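PDB 7B04: nitrite oxidoreductase subunit B from Kuenenia stuttgartiensis, which probably carries electrons through a chain of iron-sulfur clusters between the catalytic subunit A and a heme during nitrite oxidation to nitrate. Local coordinates for residues C235-E243 and P253-A261. Sequence-based numbering, arbitrary orientation.
Sequences CIACYPRIE and PMETRCMSA. With SF4 (iron/sulfur cluster), chain Y.
Arg241 lays its guanidinium between two residues of 253-261. Arg257 CA sits 3.3 Å above one face and Met254 SD 3.6 Å above the opposite face, both offset toward the rim. The Met254 chain is extended, with CG anti to the backbone N (chi1 -179°), and this carries SD and CE along to the guanidinium. Arg241 bends at chi3 (63°), turning NE and NH2 to the backbone carbonyl of Glu255. NH2 donates to Glu255 O at 2.8 Å, tilted somewhat from the carbonyl plane, and NE adds a weak bond to the same oxygen. The backbone is tied as well: Met254 N donates to Arg241 O at 3.0 Å. Ile242 packs its CG1 against Met254 O.

Beside these arginines both segments reach one [4Fe-4S] cluster. Cys235 SG, Cys238 SG and Cys258 SG each bind a different iron at 2.3 Å, and Cys45 completes the set. Cys235 and Cys238 form a CxxC pair, while Cys258 and the distant Cys45 supply the other two ligands, as in ferredoxin-type double-cluster folds. Arg257 N also donates a long N-H...S hydrogen bond to Cys238 SG (3.6 Å), somewhat doubtful because that sulfur is crowded in the model.

The guanidiniums of Arg241 and Arg257 are turned 57° apart, with NH1 of the first 4.5 Å from NH2 of the second. Glu90 of subunit A makes a salt bridge to each and is likely to offset their like charges. Arg257 NH1 also donates to Val89 O of subunit A. With an alanine at position 241, Glu255 O would probably lose both side-chain donors, Met254 the flat group it packs on, and Glu90 of subunit A one positive mate. The chemistry implies a shared cluster site whose buried arginines also bind subunit A.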
# COMPACT_ATOMS: atom_id res chain seq x y z
N CYS A 235 18.82 10.35 8.97
CA CYS A 235 18.19 9.48 9.95
C CYS A 235 18.89 9.62 11.30
O CYS A 235 20.11 9.49 11.40
CB CYS A 235 18.22 8.03 9.47
SG CYS A 235 18.10 6.80 10.79
N ILE A 236 18.09 9.88 12.34
CA ILE A 236 18.60 10.08 13.69
C ILE A 236 18.48 8.82 14.54
O ILE A 236 18.73 8.87 15.74
CB ILE A 236 17.89 11.26 14.36
CG1 ILE A 236 16.41 10.91 14.56
CG2 ILE A 236 18.02 12.52 13.53
CD1 ILE A 236 15.68 11.84 15.48
N ALA A 237 18.09 7.70 13.93
CA ALA A 237 17.83 6.44 14.63
C ALA A 237 16.79 6.60 15.74
O ALA A 237 16.76 5.79 16.67
CB ALA A 237 19.12 5.84 15.20
N CYS A 238 15.95 7.63 15.63
CA CYS A 238 14.95 7.98 16.65
C CYS A 238 15.56 7.88 18.04
O CYS A 238 15.06 7.16 18.91
CB CYS A 238 13.70 7.11 16.53
SG CYS A 238 12.96 7.08 14.88
N TYR A 239 16.65 8.61 18.25
CA TYR A 239 17.39 8.47 19.49
C TYR A 239 16.58 8.83 20.74
O TYR A 239 16.89 8.26 21.80
CB TYR A 239 18.70 9.28 19.42
CG TYR A 239 18.56 10.78 19.27
CD1 TYR A 239 18.42 11.36 18.02
CD2 TYR A 239 18.60 11.61 20.38
CE1 TYR A 239 18.30 12.73 17.88
CE2 TYR A 239 18.48 12.98 20.25
CZ TYR A 239 18.33 13.53 19.00
OH TYR A 239 18.22 14.90 18.86
N PRO A 240 15.57 9.70 20.71
CA PRO A 240 14.73 9.85 21.91
C PRO A 240 14.00 8.57 22.28
O PRO A 240 13.76 8.33 23.47
CB PRO A 240 13.76 10.98 21.53
CG PRO A 240 13.84 11.08 20.04
CD PRO A 240 15.25 10.76 19.72
N ARG A 241 13.62 7.74 21.30
CA ARG A 241 12.97 6.48 21.63
C ARG A 241 13.95 5.49 22.24
O ARG A 241 13.61 4.76 23.18
CB ARG A 241 12.31 5.89 20.39
CG ARG A 241 10.97 6.52 20.03
CD ARG A 241 10.56 6.18 18.61
NE ARG A 241 10.35 4.75 18.42
CZ ARG A 241 9.17 4.14 18.51
NH1 ARG A 241 8.08 4.85 18.78
NH2 ARG A 241 9.08 2.83 18.32
N ILE A 242 15.18 5.44 21.72
CA ILE A 242 16.20 4.56 22.27
C ILE A 242 16.63 5.05 23.65
O ILE A 242 16.92 4.24 24.54
CB ILE A 242 17.39 4.45 21.31
CG1 ILE A 242 16.95 3.72 20.04
CG2 ILE A 242 18.56 3.72 21.95
CD1 ILE A 242 17.97 3.78 18.96
N GLU A 243 16.68 6.36 23.85
CA GLU A 243 17.03 6.91 25.16
C GLU A 243 15.95 6.65 26.20
O GLU A 243 16.13 7.04 27.36
CB GLU A 243 17.30 8.41 25.05
CG GLU A 243 18.61 8.77 24.37
CD GLU A 243 18.68 10.24 23.98
OE1 GLU A 243 17.66 10.95 24.15
OE2 GLU A 243 19.74 10.68 23.49
N PRO A 253 14.66 1.48 26.95
CA PRO A 253 14.99 1.74 25.55
C PRO A 253 13.99 1.06 24.62
O PRO A 253 13.71 -0.13 24.75
CB PRO A 253 16.40 1.15 25.40
CG PRO A 253 16.96 1.21 26.78
CD PRO A 253 15.81 0.94 27.70
N MET A 254 13.47 1.83 23.67
CA MET A 254 12.45 1.38 22.74
C MET A 254 13.04 1.28 21.35
O MET A 254 13.88 2.10 20.97
CB MET A 254 11.27 2.36 22.74
CG MET A 254 10.10 2.00 21.84
SD MET A 254 8.74 3.16 22.10
CE MET A 254 7.44 2.39 21.14
N GLU A 255 12.61 0.28 20.58
CA GLU A 255 13.13 0.15 19.23
C GLU A 255 12.72 1.37 18.43
O GLU A 255 11.70 2.02 18.71
CB GLU A 255 12.61 -1.12 18.56
CG GLU A 255 12.96 -2.41 19.29
CD GLU A 255 12.78 -3.65 18.43
OE1 GLU A 255 12.47 -3.50 17.23
OE2 GLU A 255 12.93 -4.77 18.95
N THR A 256 13.52 1.70 17.42
CA THR A 256 13.24 2.90 16.66
C THR A 256 11.91 2.77 15.93
O THR A 256 11.37 1.68 15.73
CB THR A 256 14.37 3.25 15.69
OG1 THR A 256 14.11 4.53 15.09
CG2 THR A 256 14.47 2.26 14.61
N ARG A 257 11.39 3.93 15.54
CA ARG A 257 10.03 4.02 15.03
C ARG A 257 9.84 3.21 13.75
O ARG A 257 8.77 2.62 13.53
CB ARG A 257 9.69 5.49 14.80
CG ARG A 257 8.28 5.65 14.46
CD ARG A 257 7.63 6.84 15.04
NE ARG A 257 6.39 7.03 14.30
CZ ARG A 257 5.34 6.22 14.40
NH1 ARG A 257 4.27 6.43 13.67
NH2 ARG A 257 5.35 5.20 15.27
N CYS A 258 10.85 3.17 12.88
CA CYS A 258 10.72 2.38 11.65
C CYS A 258 10.79 0.88 11.94
O CYS A 258 10.16 0.09 11.23
CB CYS A 258 11.79 2.79 10.64
SG CYS A 258 13.48 2.44 11.15
N MET A 259 11.56 0.47 12.96
CA MET A 259 11.64 -0.95 13.28
C MET A 259 10.34 -1.45 13.90
O MET A 259 9.87 -2.54 13.56
CB MET A 259 12.81 -1.23 14.22
CG MET A 259 14.17 -0.82 13.70
SD MET A 259 14.80 -1.61 12.22
CE MET A 259 16.25 -0.60 11.92
N SER A 260 9.74 -0.67 14.79
CA SER A 260 8.52 -1.09 15.46
C SER A 260 7.36 -1.23 14.49
O SER A 260 6.42 -1.99 14.76
CB SER A 260 8.16 -0.11 16.58
OG SER A 260 6.91 -0.43 17.16
N ALA A 261 7.39 -0.51 13.37
CA ALA A 261 6.33 -0.53 12.38
C ALA A 261 6.32 -1.78 11.50
O ALA A 261 5.31 -2.02 10.83
CB ALA A 261 6.43 0.70 11.49
FE1 SF4 Y . 13.23 7.32 10.62
FE2 SF4 Y . 15.84 6.58 10.91
FE3 SF4 Y . 13.87 4.68 10.95
FE4 SF4 Y . 14.14 6.43 13.04
S1 SF4 Y . 15.64 4.85 12.38
S2 SF4 Y . 12.20 5.82 12.00
S3 SF4 Y . 14.79 8.32 11.95
S4 SF4 Y . 14.45 6.03 9.20